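Local coordinates for ThiJ/PfpI family protein (PDB 4P5P) that probably acts as a glyoxalase III-type lyase of the DJ-1/PfpI family and serves in the bacterial stress response, at residues P31-I36 against D73-I78; D43-M48 against R86-K91; T156-N161 against S191-Y196. All coordinates share one frame; numbering follows the deposited sequence.

Contact 1: P31-I36 against D73-I78; sequences PYYSII and DNLKNI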
ATOM      1  N   PRO A  31      -9.271   3.560   3.548  1.00 11.53           N
ATOM      2  CA  PRO A  31      -8.840   2.865   4.768  1.00 12.48           C
ATOM      3  C   PRO A  31      -8.587   3.813   5.951  1.00 12.52           C
ATOM      4  O   PRO A  31      -8.842   3.442   7.098  1.00 13.34           O
ATOM      5  CB  PRO A  31      -7.560   2.143   4.321  1.00 11.77           C
ATOM      6  CG  PRO A  31      -7.685   2.037   2.846  1.00 12.05           C
ATOM      7  CD  PRO A  31      -8.366   3.295   2.422  1.00 11.10           C
ATOM      8  N   TYR A  32      -8.117   5.028   5.686  1.00 12.73           N
ATOM      9  CA  TYR A  32      -7.939   6.017   6.746  1.00 12.12           C
ATOM     10  C   TYR A  32      -9.225   6.233   7.526  1.00 13.64           C
ATOM     11  O   TYR A  32      -9.250   6.099   8.742  1.00 13.62           O
ATOM     12  CB  TYR A  32      -7.456   7.345   6.161  1.00 12.64           C
ATOM     13  CG  TYR A  32      -7.100   8.389   7.204  1.00 13.52           C
ATOM     14  CD1 TYR A  32      -5.833   8.420   7.758  1.00 15.60           C
ATOM     15  CD2 TYR A  32      -8.030   9.328   7.643  1.00 14.92           C
ATOM     16  CE1 TYR A  32      -5.495   9.363   8.706  1.00 16.07           C
ATOM     17  CE2 TYR A  32      -7.702  10.269   8.599  1.00 15.99           C
ATOM     18  CZ  TYR A  32      -6.427  10.278   9.131  1.00 16.66           C
ATOM     19  OH  TYR A  32      -6.059  11.200  10.084  1.00 19.45           O
ATOM     20  N   TYR A  33     -10.302   6.568   6.835  1.00 12.83           N
ATOM     21  CA  TYR A  33     -11.536   6.874   7.550  1.00 12.59           C
ATOM     22  C   TYR A  33     -12.243   5.618   8.066  1.00 14.28           C
ATOM     23  O   TYR A  33     -13.038   5.704   8.996  1.00 16.15           O
ATOM     24  CB  TYR A  33     -12.472   7.689   6.662  1.00 14.12           C
ATOM     25  CG  TYR A  33     -12.032   9.133   6.505  1.00 14.35           C
ATOM     26  CD1 TYR A  33     -11.968   9.982   7.600  1.00 16.05           C
ATOM     27  CD2 TYR A  33     -11.664   9.637   5.269  1.00 15.45           C
ATOM     28  CE1 TYR A  33     -11.570  11.296   7.463  1.00 16.18           C
ATOM     29  CE2 TYR A  33     -11.277  10.956   5.123  1.00 15.71           C
ATOM     30  CZ  TYR A  33     -11.219  11.776   6.224  1.00 16.59           C
ATOM     31  OH  TYR A  33     -10.824  13.091   6.089  1.00 17.14           O
ATOM     32  N   SER A  34     -11.963   4.456   7.480  1.00 14.18           N
ATOM     33  CA  SER A  34     -12.570   3.211   7.951  0.53 14.69           C
ATOM     34  C   SER A  34     -11.952   2.744   9.255  1.00 15.01           C
ATOM     35  O   SER A  34     -12.629   2.147  10.104  1.00 17.90           O
ATOM     36  CB  SER A  34     -12.419   2.108   6.902  0.53 14.73           C
ATOM     37  OG  SER A  34     -12.890   0.878   7.419  0.53 16.60           O
ATOM     38  N   ILE A  35     -10.660   3.010   9.414  1.00 15.22           N
ATOM     39  CA  ILE A  35      -9.904   2.516  10.556  1.00 15.06           C
ATOM     40  C   ILE A  35      -9.859   3.495  11.732  1.00 16.66           C
ATOM     41  O   ILE A  35      -9.955   3.076  12.890  1.00 17.95           O
ATOM     42  CB  ILE A  35      -8.474   2.162  10.119  1.00 16.21           C
ATOM     43  CG1 ILE A  35      -8.514   0.965   9.169  1.00 15.82           C
ATOM     44  CG2 ILE A  35      -7.589   1.818  11.326  1.00 16.69           C
ATOM     45  CD1 ILE A  35      -7.239   0.751   8.398  1.00 16.59           C
ATOM     46  N   ILE A  36      -9.715   4.786  11.452  1.00 15.74           N
ATOM     47  CA  ILE A  36      -9.506   5.769  12.521  1.00 16.31           C
ATOM     48  C   ILE A  36     -10.674   5.839  13.507  1.00 17.23           C
ATOM     49  O   ILE A  36     -11.850   5.834  13.117  1.00 17.72           O
ATOM     50  CB  ILE A  36      -9.256   7.179  11.927  1.00 17.31           C
ATOM     51  CG1 ILE A  36      -8.667   8.114  12.981  1.00 17.25           C
ATOM     52  CG2 ILE A  36     -10.534   7.760  11.304  1.00 17.83           C
ATOM     53  CD1 ILE A  36      -8.147   9.416  12.421  1.00 18.87           C
ATOM     54  N   ASP A  73      -7.609  20.603   6.801  1.00 17.04           N
ATOM     55  CA  ASP A  73      -6.367  21.374   6.717  1.00 17.34           C
ATOM     56  C   ASP A  73      -5.149  20.570   7.161  1.00 16.24           C
ATOM     57  O   ASP A  73      -4.063  20.699   6.582  1.00 16.26           O
ATOM     58  CB  ASP A  73      -6.455  22.645   7.570  1.00 20.42           C
ATOM     59  CG  ASP A  73      -7.364  23.710   6.966  1.00 24.30           C
ATOM     60  OD1 ASP A  73      -7.767  23.576   5.791  1.00 26.71           O
ATOM     61  OD2 ASP A  73      -7.655  24.701   7.674  1.00 25.78           O
ATOM     62  N   ASN A  74      -5.322  19.765   8.205  1.00 15.25           N
ATOM     63  CA  ASN A  74      -4.236  18.919   8.690  1.00 14.10           C
ATOM     64  C   ASN A  74      -3.803  17.911   7.635  1.00 14.10           C
ATOM     65  O   ASN A  74      -2.612  17.734   7.369  1.00 13.70           O
ATOM     66  CB  ASN A  74      -4.659  18.183   9.958  1.00 13.64           C
ATOM     67  CG  ASN A  74      -3.598  17.229  10.454  1.00 14.25           C
ATOM     68  OD1 ASN A  74      -3.829  16.018  10.592  1.00 17.55           O
ATOM     69  ND2 ASN A  74      -2.423  17.764  10.719  1.00 11.28           N
ATOM     70  N   LEU A  75      -4.785  17.250   7.027  1.00 14.56           N
ATOM     71  CA  LEU A  75      -4.499  16.196   6.057  1.00 12.94           C
ATOM     72  C   LEU A  75      -4.036  16.790   4.723  1.00 13.40           C
ATOM     73  O   LEU A  75      -3.197  16.217   4.052  1.00 12.86           O
ATOM     74  CB  LEU A  75      -5.731  15.302   5.864  1.00 13.58           C
ATOM     75  CG  LEU A  75      -6.254  14.644   7.146  1.00 14.00           C
ATOM     76  CD1 LEU A  75      -7.547  13.905   6.873  1.00 14.47           C
ATOM     77  CD2 LEU A  75      -5.245  13.710   7.776  1.00 15.77           C
ATOM     78  N   LYS A  76      -4.565  17.954   4.359  1.00 14.61           N
ATOM     79  CA  LYS A  76      -4.037  18.682   3.211  1.00 15.83           C
ATOM     80  C   LYS A  76      -2.550  18.977   3.385  1.00 13.91           C
ATOM     81  O   LYS A  76      -1.770  18.865   2.449  1.00 13.67           O
ATOM     82  CB  LYS A  76      -4.818  19.975   3.007  1.00 20.42           C
ATOM     83  CG  LYS A  76      -4.335  20.850   1.870  1.00 26.01           C
ATOM     84  CD  LYS A  76      -5.027  22.223   1.896  1.00 30.78           C
ATOM     85  CE  LYS A  76      -6.520  22.111   1.654  1.00 34.28           C
ATOM     86  NZ  LYS A  76      -7.332  21.898   2.896  1.00 35.70           N
ATOM     87  N   ASN A  77      -2.145  19.353   4.588  1.00 13.84           N
ATOM     88  CA  ASN A  77      -0.744  19.694   4.779  1.00 13.38           C
ATOM     89  C   ASN A  77       0.152  18.449   4.813  1.00 12.55           C
ATOM     90  O   ASN A  77       1.310  18.520   4.422  1.00 13.31           O
ATOM     91  CB  ASN A  77      -0.555  20.542   6.035  1.00 13.54           C
ATOM     92  CG  ASN A  77       0.856  21.069   6.165  1.00 14.79           C
ATOM     93  OD1 ASN A  77       1.348  21.826   5.315  1.00 15.72           O
ATOM     94  ND2 ASN A  77       1.526  20.655   7.217  1.00 15.23           N
ATOM     95  N   ILE A  78      -0.377  17.306   5.242  1.00 11.78           N
ATOM     96  CA  ILE A  78       0.346  16.049   5.075  1.00 11.67           C
ATOM     97  C   ILE A  78       0.642  15.799   3.592  1.00 11.45           C
ATOM     98  O   ILE A  78       1.751  15.405   3.209  1.00 12.34           O
ATOM     99  CB  ILE A  78      -0.437  14.865   5.646  1.00 11.91           C
ATOM    100  CG1 ILE A  78      -0.442  14.944   7.168  1.00 13.80           C
ATOM    101  CG2 ILE A  78       0.169  13.525   5.177  1.00 11.80           C
ATOM    102  CD1 ILE A  78      -1.296  13.909   7.848  1.00 14.21           C
TER
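Leu75 meets the ends of two neighbouring tyrosines, Tyr32 and Tyr33: its CD2 meets Tyr32, while its CD1 lies between Tyr33 OH and Tyr32 CE2. The apolar part of the contact is made mostly by Tyr32: its CZ lies 3.9 Å from Leu75 CD2, and its CE2 comes almost as close to CD1. Tyr33 CZ adds a looser approach to CD1. The approach to both rings is oblique. The two phenolic oxygens make the nearest touches, with Tyr32 OH 3.5 Å from Leu75 CD2 and Tyr33 OH 3.5 Å from Leu75 CD1. These are van der Waals contacts between oxygen and methyl carbon.

Torsions explain how adjacent helical residues reach one leucine. Tyr32 has CG opposite its backbone N (chi1 -174°), whereas in Tyr33 CG swings beside the N (chi1 -74°), which brings its hydroxyl round to the same target. The tyrosines also pack on each other: Tyr32 CD2 stands 3.9 Å above the plane of the Tyr33 ring, over its centre.

The contact joins the C-terminal part of helix 26-35 to the start of helix 73-80. Helix 64-71 contributes to both sides, since Phe69 touches Leu75 and makes an edge-to-face pair with Tyr32. Tyr32 also packs on Ile42 and Ile44 of strand 40-46, while Pro31, Ser34 and Ile35 pack against helix 212-222.

Contact 2: D43-M48 against R86-K91; sequences DIVSIM and RDVNIK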
ATOM      1  N   ASP A  43      -0.887   7.588  11.389  1.00 13.08           N
ATOM      2  CA  ASP A  43       0.110   8.517  10.865  1.00 13.14           C
ATOM      3  C   ASP A  43       0.397   8.152   9.422  1.00 12.15           C
ATOM      4  O   ASP A  43       0.383   6.988   9.068  1.00 12.86           O
ATOM      5  CB  ASP A  43       1.395   8.477  11.690  1.00 14.53           C
ATOM      6  CG  ASP A  43       1.193   8.959  13.115  1.00 16.59           C
ATOM      7  OD1 ASP A  43       0.271   9.760  13.370  1.00 17.13           O
ATOM      8  OD2 ASP A  43       1.988   8.558  13.988  1.00 19.77           O
ATOM      9  N   ILE A  44       0.638   9.159   8.600  1.00 11.09           N
ATOM     10  CA  ILE A  44       0.883   8.983   7.177  1.00 11.11           C
ATOM     11  C   ILE A  44       2.279   9.465   6.820  1.00 11.77           C
ATOM     12  O   ILE A  44       2.697  10.535   7.267  1.00 12.59           O
ATOM     13  CB  ILE A  44      -0.160   9.764   6.352  1.00 11.86           C
ATOM     14  CG1 ILE A  44      -1.568   9.232   6.641  1.00 12.66           C
ATOM     15  CG2 ILE A  44       0.135   9.684   4.856  1.00 12.07           C
ATOM     16  CD1 ILE A  44      -2.684  10.146   6.159  1.00 13.42           C
ATOM     17  N   VAL A  45       2.986   8.668   6.028  1.00 10.23           N
ATOM     18  CA  VAL A  45       4.279   9.053   5.473  1.00 10.50           C
ATOM     19  C   VAL A  45       4.360   8.686   4.005  1.00  9.99           C
ATOM     20  O   VAL A  45       3.583   7.861   3.512  1.00 10.26           O
ATOM     21  CB  VAL A  45       5.458   8.382   6.204  1.00 11.82           C
ATOM     22  CG1 VAL A  45       5.493   8.823   7.655  1.00 13.21           C
ATOM     23  CG2 VAL A  45       5.390   6.865   6.088  1.00 10.30           C
ATOM     24  N   SER A  46       5.305   9.299   3.307  1.00 10.41           N
ATOM     25  CA  SER A  46       5.637   8.899   1.954  1.00 10.48           C
ATOM     26  C   SER A  46       7.078   8.441   1.907  1.00 10.42           C
ATOM     27  O   SER A  46       7.823   8.606   2.862  1.00 10.11           O
ATOM     28  CB  SER A  46       5.421  10.047   0.975  1.00 11.23           C
ATOM     29  OG  SER A  46       6.348  11.102   1.193  1.00 11.01           O
ATOM     30  N   ILE A  47       7.471   7.860   0.795  1.00 10.59           N
ATOM     31  CA  ILE A  47       8.844   7.398   0.651  1.00 11.20           C
ATOM     32  C   ILE A  47       9.838   8.545   0.817  1.00 11.69           C
ATOM     33  O   ILE A  47      10.797   8.431   1.581  1.00 11.69           O
ATOM     34  CB  ILE A  47       9.044   6.727  -0.709  1.00 11.29           C
ATOM     35  CG1 ILE A  47       8.227   5.434  -0.793  1.00 11.57           C
ATOM     36  CG2 ILE A  47      10.522   6.415  -0.946  1.00 12.45           C
ATOM     37  CD1 ILE A  47       8.570   4.365   0.260  1.00 13.00           C
ATOM     38  N   MET A  48       9.620   9.652   0.123  1.00 12.75           N
ATOM     39  CA  MET A  48      10.631  10.707   0.066  0.58 14.37           C
ATOM     40  C   MET A  48      10.304  11.870   0.995  1.00 13.82           C
ATOM     41  O   MET A  48      11.155  12.710   1.271  1.00 16.69           O
ATOM     42  CB  MET A  48      10.785  11.229  -1.364  0.58 16.28           C
ATOM     43  CG  MET A  48      11.452  10.255  -2.332  0.58 19.02           C
ATOM     44  SD  MET A  48      13.161   9.828  -1.936  0.58 22.06           S
ATOM     45  CE  MET A  48      13.893  11.445  -1.725  0.58 23.12           C
ATOM     46  N   ARG A  86      11.778   7.313   6.141  1.00 13.50           N
ATOM     47  CA  ARG A  86      13.086   7.172   6.786  1.00 14.81           C
ATOM     48  C   ARG A  86      13.135   7.848   8.149  1.00 15.73           C
ATOM     49  O   ARG A  86      14.036   7.564   8.936  1.00 16.47           O
ATOM     50  CB  ARG A  86      14.196   7.735   5.904  1.00 17.38           C
ATOM     51  CG  ARG A  86      14.291   9.242   5.895  1.00 19.48           C
ATOM     52  CD  ARG A  86      15.382   9.752   4.931  1.00 23.73           C
ATOM     53  NE  ARG A  86      15.029   9.499   3.546  1.00 25.11           N
ATOM     54  CZ  ARG A  86      14.376  10.345   2.746  1.00 26.36           C
ATOM     55  NH1 ARG A  86      14.004  11.559   3.152  1.00 27.92           N
ATOM     56  NH2 ARG A  86      14.099   9.969   1.514  1.00 24.11           N
ATOM     57  N   ASP A  87      12.188   8.739   8.432  1.00 15.32           N
ATOM     58  CA  ASP A  87      12.268   9.531   9.656  1.00 15.64           C
ATOM     59  C   ASP A  87      11.362   9.085  10.781  1.00 17.05           C
ATOM     60  O   ASP A  87      11.373   9.692  11.851  1.00 18.22           O
ATOM     61  CB  ASP A  87      11.996  10.992   9.333  1.00 18.88           C
ATOM     62  CG  ASP A  87      13.149  11.632   8.564  1.00 22.28           C
ATOM     63  OD1 ASP A  87      14.328  11.274   8.804  1.00 23.86           O
ATOM     64  OD2 ASP A  87      12.886  12.504   7.725  1.00 24.43           O
ATOM     65  N   VAL A  88      10.621   8.005  10.593  1.00 17.18           N
ATOM     66  CA  VAL A  88       9.755   7.535  11.664  1.00 18.10           C
ATOM     67  C   VAL A  88      10.403   6.379  12.397  1.00 18.08           C
ATOM     68  O   VAL A  88      11.214   5.642  11.838  1.00 18.01           O
ATOM     69  CB  VAL A  88       8.370   7.114  11.148  1.00 22.92           C
ATOM     70  CG1 VAL A  88       7.675   8.307  10.529  1.00 23.71           C
ATOM     71  CG2 VAL A  88       8.488   5.987  10.161  1.00 24.65           C
ATOM     72  N   ASN A  89      10.053   6.252  13.668  1.00 18.10           N
ATOM     73  CA  ASN A  89      10.473   5.107  14.452  1.00 17.93           C
ATOM     74  C   ASN A  89       9.382   4.060  14.456  1.00 17.73           C
ATOM     75  O   ASN A  89       8.344   4.220  15.098  1.00 17.86           O
ATOM     76  CB  ASN A  89      10.817   5.504  15.879  1.00 20.99           C
ATOM     77  CG  ASN A  89      11.577   4.415  16.605  1.00 24.06           C
ATOM     78  OD1 ASN A  89      11.291   3.232  16.434  1.00 22.87           O
ATOM     79  ND2 ASN A  89      12.573   4.808  17.395  1.00 27.13           N
ATOM     80  N   ILE A  90       9.653   2.964  13.756  1.00 17.03           N
ATOM     81  CA  ILE A  90       8.674   1.907  13.552  1.00 16.93           C
ATOM     82  C   ILE A  90       8.208   1.247  14.861  1.00 18.04           C
ATOM     83  O   ILE A  90       7.101   0.710  14.922  1.00 19.20           O
ATOM     84  CB  ILE A  90       9.250   0.842  12.600  1.00 16.06           C
ATOM     85  CG1 ILE A  90       8.160  -0.079  12.069  1.00 16.08           C
ATOM     86  CG2 ILE A  90      10.385   0.064  13.277  1.00 17.12           C
ATOM     87  CD1 ILE A  90       7.059   0.616  11.281  1.00 15.76           C
ATOM     88  N   LYS A  91       9.026   1.335  15.911  1.00 19.16           N
ATOM     89  CA  LYS A  91       8.705   0.730  17.202  1.00 21.50           C
ATOM     90  C   LYS A  91       7.395   1.262  17.782  1.00 21.11           C
ATOM     91  O   LYS A  91       6.733   0.588  18.573  1.00 21.69           O
ATOM     92  CB  LYS A  91       9.843   0.982  18.199  1.00 26.26           C
ATOM     93  CG  LYS A  91      11.204   0.476  17.745  1.00 32.07           C
ATOM     94  CD  LYS A  91      11.227  -1.031  17.628  1.00 35.55           C
ATOM     95  CE  LYS A  91      12.634  -1.557  17.372  1.00 37.45           C
ATOM     96  NZ  LYS A  91      12.641  -3.050  17.265  1.00 38.67           N
TER
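Arg86 reaches Met48 through a side chain that starts with CG between its own backbone N and carbonyl carbon (chi1 77°), runs extended, and then bends at chi3 (68°). The bend carries the guanidinium to the turn that follows strand 40-46. Met48, coiled through successive torsions near -60°, brings its sulfur and methyl to the edge of that group. Met48 SD lies in the guanidinium plane, 3.6 Å from Arg86 NH2, and the same nitrogen is 3.6 Å from Met48 CE. Met48 was modelled in two conformers, so this meeting describes one of them.

The backbone carbonyls of the turn also stand near the arginine. Ile47 O is 3.6 Å from Arg86 NH2, and Met48 O is equally far from NH1, both too distant to count as hydrogen bonds. Ser84 supplies the closer polar link: its OG bonds to Ile47 O and to Arg86 N, tying the two backbones together.

Farther along, the contact turns apolar. Val45 and Val88 point their side chains toward each other and meet through one methyl each, CG1 to CG1 at 3.6 Å. Leu5 of strand 2-8 touches both valines, and Leu85 adds to the cluster around Val45.

Chemically, the contact thus divides into an aliphatic patch between buried Val45 and partly exposed Val88 and a solvent-exposed fringe at Met48 and Arg86. There the nearby carbonyl oxygens would probably offer the arginine's positive charge a weak electrostatic attraction.

Contact 3: T156-N161 against S191-Y196; sequences TGFSNN and SEWQSY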
ATOM      1  N   THR A 156      -2.610 -11.532  -2.620  1.00 13.39           N
ATOM      2  CA  THR A 156      -3.103 -11.001  -3.874  1.00 13.56           C
ATOM      3  C   THR A 156      -2.464  -9.637  -4.106  1.00 14.40           C
ATOM      4  O   THR A 156      -1.510  -9.267  -3.402  1.00 13.57           O
ATOM      5  CB  THR A 156      -4.654 -10.908  -3.883  1.00 14.26           C
ATOM      6  OG1 THR A 156      -5.115 -10.572  -5.195  1.00 15.48           O
ATOM      7  CG2 THR A 156      -5.157  -9.880  -2.877  1.00 14.11           C
ATOM      8  N   GLY A 157      -2.980  -8.915  -5.092  1.00 14.52           N
ATOM      9  CA  GLY A 157      -2.428  -7.642  -5.527  1.00 14.45           C
ATOM     10  C   GLY A 157      -2.936  -7.390  -6.933  1.00 15.27           C
ATOM     11  O   GLY A 157      -3.605  -8.251  -7.500  1.00 16.41           O
ATOM     12  N   PHE A 158      -2.645  -6.219  -7.496  1.00 15.28           N
ATOM     13  CA  PHE A 158      -3.168  -5.840  -8.808  1.00 16.15           C
ATOM     14  C   PHE A 158      -2.828  -6.912  -9.851  1.00 16.96           C
ATOM     15  O   PHE A 158      -1.665  -7.262 -10.044  1.00 17.17           O
ATOM     16  CB  PHE A 158      -2.602  -4.476  -9.210  1.00 17.97           C
ATOM     17  CG  PHE A 158      -3.424  -3.730 -10.228  1.00 19.22           C
ATOM     18  CD1 PHE A 158      -4.584  -3.058  -9.857  1.00 20.47           C
ATOM     19  CD2 PHE A 158      -3.023  -3.669 -11.546  1.00 19.33           C
ATOM     20  CE1 PHE A 158      -5.324  -2.347 -10.793  1.00 21.49           C
ATOM     21  CE2 PHE A 158      -3.752  -2.962 -12.474  1.00 21.06           C
ATOM     22  CZ  PHE A 158      -4.903  -2.300 -12.097  1.00 21.91           C
ATOM     23  N   SER A 159      -3.847  -7.428 -10.531  1.00 17.52           N
ATOM     24  CA  SER A 159      -3.681  -8.621 -11.360  1.00 19.40           C
ATOM     25  C   SER A 159      -3.165  -8.271 -12.750  1.00 19.47           C
ATOM     26  O   SER A 159      -3.336  -7.150 -13.213  1.00 21.41           O
ATOM     27  CB  SER A 159      -5.007  -9.380 -11.470  1.00 21.32           C
ATOM     28  OG  SER A 159      -5.932  -8.677 -12.270  1.00 22.84           O
ATOM     29  N   ASN A 160      -2.539  -9.238 -13.418  1.00 20.44           N
ATOM     30  CA  ASN A 160      -2.090  -9.032 -14.790  1.00 18.90           C
ATOM     31  C   ASN A 160      -3.249  -8.699 -15.725  1.00 20.71           C
ATOM     32  O   ASN A 160      -3.099  -7.913 -16.653  1.00 20.67           O
ATOM     33  CB  ASN A 160      -1.356 -10.269 -15.301  1.00 19.96           C
ATOM     34  CG  ASN A 160       0.004 -10.419 -14.688  1.00 21.25           C
ATOM     35  OD1 ASN A 160       0.546  -9.467 -14.143  1.00 23.26           O
ATOM     36  ND2 ASN A 160       0.574 -11.616 -14.778  1.00 21.27           N
ATOM     37  N   ASN A 161      -4.395  -9.311 -15.460  1.00 22.22           N
ATOM     38  CA  ASN A 161      -5.617  -9.058 -16.214  1.00 23.43           C
ATOM     39  C   ASN A 161      -6.002  -7.585 -16.113  1.00 23.18           C
ATOM     40  O   ASN A 161      -6.210  -6.912 -17.121  1.00 23.28           O
ATOM     41  CB  ASN A 161      -6.734  -9.955 -15.680  1.00 25.48           C
ATOM     42  CG  ASN A 161      -8.072  -9.716 -16.354  1.00 28.71           C
ATOM     43  OD1 ASN A 161      -8.158  -9.460 -17.564  1.00 29.89           O
ATOM     44  ND2 ASN A 161      -9.140  -9.830 -15.568  1.00 29.89           N
ATOM     45  N   SER A 191     -12.140 -11.997 -10.043  0.55 22.40           N
ATOM     46  CA  SER A 191     -12.443 -11.379 -11.324  0.55 23.02           C
ATOM     47  C   SER A 191     -12.132  -9.884 -11.288  0.55 23.97           C
ATOM     48  O   SER A 191     -12.123  -9.281 -10.214  0.55 24.09           O
ATOM     49  CB  SER A 191     -13.908 -11.604 -11.672  0.55 24.03           C
ATOM     50  OG  SER A 191     -14.160 -11.244 -13.010  0.55 23.41           O
ATOM     51  N   GLU A 192     -11.876  -9.282 -12.448  1.00 25.07           N
ATOM     52  CA  GLU A 192     -11.445  -7.870 -12.491  1.00 26.73           C
ATOM     53  C   GLU A 192     -12.385  -6.894 -11.766  1.00 25.24           C
ATOM     54  O   GLU A 192     -13.617  -6.962 -11.880  1.00 25.95           O
ATOM     55  CB  GLU A 192     -11.256  -7.388 -13.936  1.00 27.83           C
ATOM     56  CG  GLU A 192     -12.534  -7.330 -14.788  1.00 29.83           C
ATOM     57  CD  GLU A 192     -12.676  -8.501 -15.739  1.00 31.53           C
ATOM     58  OE1 GLU A 192     -11.965  -9.514 -15.555  1.00 33.45           O
ATOM     59  OE2 GLU A 192     -13.512  -8.414 -16.670  1.00 32.06           O
ATOM     60  N   TRP A 193     -11.761  -5.998 -11.003  1.00 24.26           N
ATOM     61  CA  TRP A 193     -12.446  -4.924 -10.279  1.00 22.67           C
ATOM     62  C   TRP A 193     -13.400  -5.421  -9.203  1.00 23.03           C
ATOM     63  O   TRP A 193     -14.199  -4.643  -8.673  1.00 24.36           O
ATOM     64  CB  TRP A 193     -13.198  -4.027 -11.250  1.00 23.51           C
ATOM     65  CG  TRP A 193     -12.436  -3.755 -12.494  1.00 24.33           C
ATOM     66  CD1 TRP A 193     -12.845  -3.995 -13.771  1.00 24.41           C
ATOM     67  CD2 TRP A 193     -11.113  -3.208 -12.591  1.00 23.80           C
ATOM     68  NE1 TRP A 193     -11.864  -3.623 -14.660  1.00 25.29           N
ATOM     69  CE2 TRP A 193     -10.792  -3.135 -13.961  1.00 24.81           C
ATOM     70  CE3 TRP A 193     -10.174  -2.769 -11.653  1.00 23.44           C
ATOM     71  CZ2 TRP A 193      -9.568  -2.636 -14.416  1.00 25.25           C
ATOM     72  CZ3 TRP A 193      -8.965  -2.274 -12.106  1.00 23.54           C
ATOM     73  CH2 TRP A 193      -8.671  -2.215 -13.473  1.00 24.84           C
ATOM     74  N   GLN A 194     -13.285  -6.698  -8.852  1.00 22.27           N
ATOM     75  CA  GLN A 194     -14.010  -7.257  -7.718  1.00 23.27           C
ATOM     76  C   GLN A 194     -13.185  -7.144  -6.440  1.00 21.48           C
ATOM     77  O   GLN A 194     -11.963  -7.250  -6.476  1.00 22.56           O
ATOM     78  CB  GLN A 194     -14.360  -8.718  -7.983  1.00 26.46           C
ATOM     79  CG  GLN A 194     -15.200  -8.914  -9.216  1.00 30.86           C
ATOM     80  CD  GLN A 194     -16.576  -8.316  -9.059  1.00 34.91           C
ATOM     81  OE1 GLN A 194     -17.431  -8.883  -8.377  1.00 37.67           O
ATOM     82  NE2 GLN A 194     -16.801  -7.167  -9.687  1.00 35.58           N
ATOM     83  N   SER A 195     -13.857  -6.942  -5.314  1.00 20.54           N
ATOM     84  CA  SER A 195     -13.187  -6.862  -4.024  1.00 18.73           C
ATOM     85  C   SER A 195     -12.599  -8.220  -3.663  1.00 20.03           C
ATOM     86  O   SER A 195     -13.286  -9.251  -3.717  1.00 21.79           O
ATOM     87  CB  SER A 195     -14.156  -6.399  -2.943  1.00 18.90           C
ATOM     88  OG  SER A 195     -13.509  -6.287  -1.683  1.00 18.94           O
ATOM     89  N   TYR A 196     -11.320  -8.215  -3.297  1.00 18.67           N
ATOM     90  CA  TYR A 196     -10.602  -9.446  -2.983  1.00 17.56           C
ATOM     91  C   TYR A 196      -9.480  -9.165  -2.004  1.00 16.42           C
ATOM     92  O   TYR A 196      -8.584  -8.373  -2.291  1.00 16.20           O
ATOM     93  CB  TYR A 196     -10.047 -10.078  -4.249  1.00 17.68           C
ATOM     94  CG  TYR A 196      -9.550 -11.498  -4.068  1.00 17.29           C
ATOM     95  CD1 TYR A 196     -10.416 -12.512  -3.692  1.00 17.93           C
ATOM     96  CD2 TYR A 196      -8.225 -11.834  -4.303  1.00 17.22           C
ATOM     97  CE1 TYR A 196      -9.975 -13.816  -3.548  1.00 16.55           C
ATOM     98  CE2 TYR A 196      -7.776 -13.142  -4.165  1.00 16.45           C
ATOM     99  CZ  TYR A 196      -8.656 -14.129  -3.783  1.00 16.89           C
ATOM    100  OH  TYR A 196      -8.210 -15.433  -3.635  1.00 17.67           O
TER
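Phe158 and Trp193 bring their six-membered rings together obliquely, Phe158 CE1 lying 3.9 Å from Trp193 CZ3. One face of the indole carries Glu192 CB, 3.7 Å above the plane and offset toward the rim. Tyr196, by contrast, is met at its edge: Thr156 OG1 sits in the ring plane, 3.5 Å from Tyr196 CD2. That oxygen is hydrogen-bonded to Ser188 O, and Tyr196 OH bonds to Ser188 OG, so one residue anchors both polar ends.

The direct hydrogen bond across the contact runs from Asn161 ND2 to Glu192 OE1, 2.8 Å long with an angle of 146° at the hydrogen. The oxygen lies in the amide plane, but the donor stands 41° above the carboxylate plane, and the two flat groups are turned 73° apart. Glu192 reaches this position by bending at its second torsion.

Ser191 to Gln194 form a type II beta turn, closed by Gln194 N on Ser191 O, with Trp193 at its third position. It docks against the start of helix 160-165, where Ser159 is the N-cap and Glu162 binds Trp193 N: a beta turn fastened to a capped helix N-terminus.

In the fold
Contacts 1 and 2 are neighbours, their centres 15 Å apart, and they meet at strand 40-46 of the central, mainly parallel sheet of this flavodoxin-like fold, which carries a segment of contact 2 and against which contact 1 packs. Tyr32 CE1 packs 3.9 Å from Ile44 CD1, and Ile78 CG2 lies 3.9 Å from Ile44 CG2; Val45, the next residue, serves contact 2 instead. Contact 3 stands apart, with its centre 26 Å from that of contact 1 and 28 Å from that of contact 2, on the opposite side of the chain's centre from the latter. Cys132, found as 3-sulfinoalanine, follows strand 127-130 and belongs to none of the contacts; its oxidation is consistent with the reactive cysteine of DJ-1-like proteins.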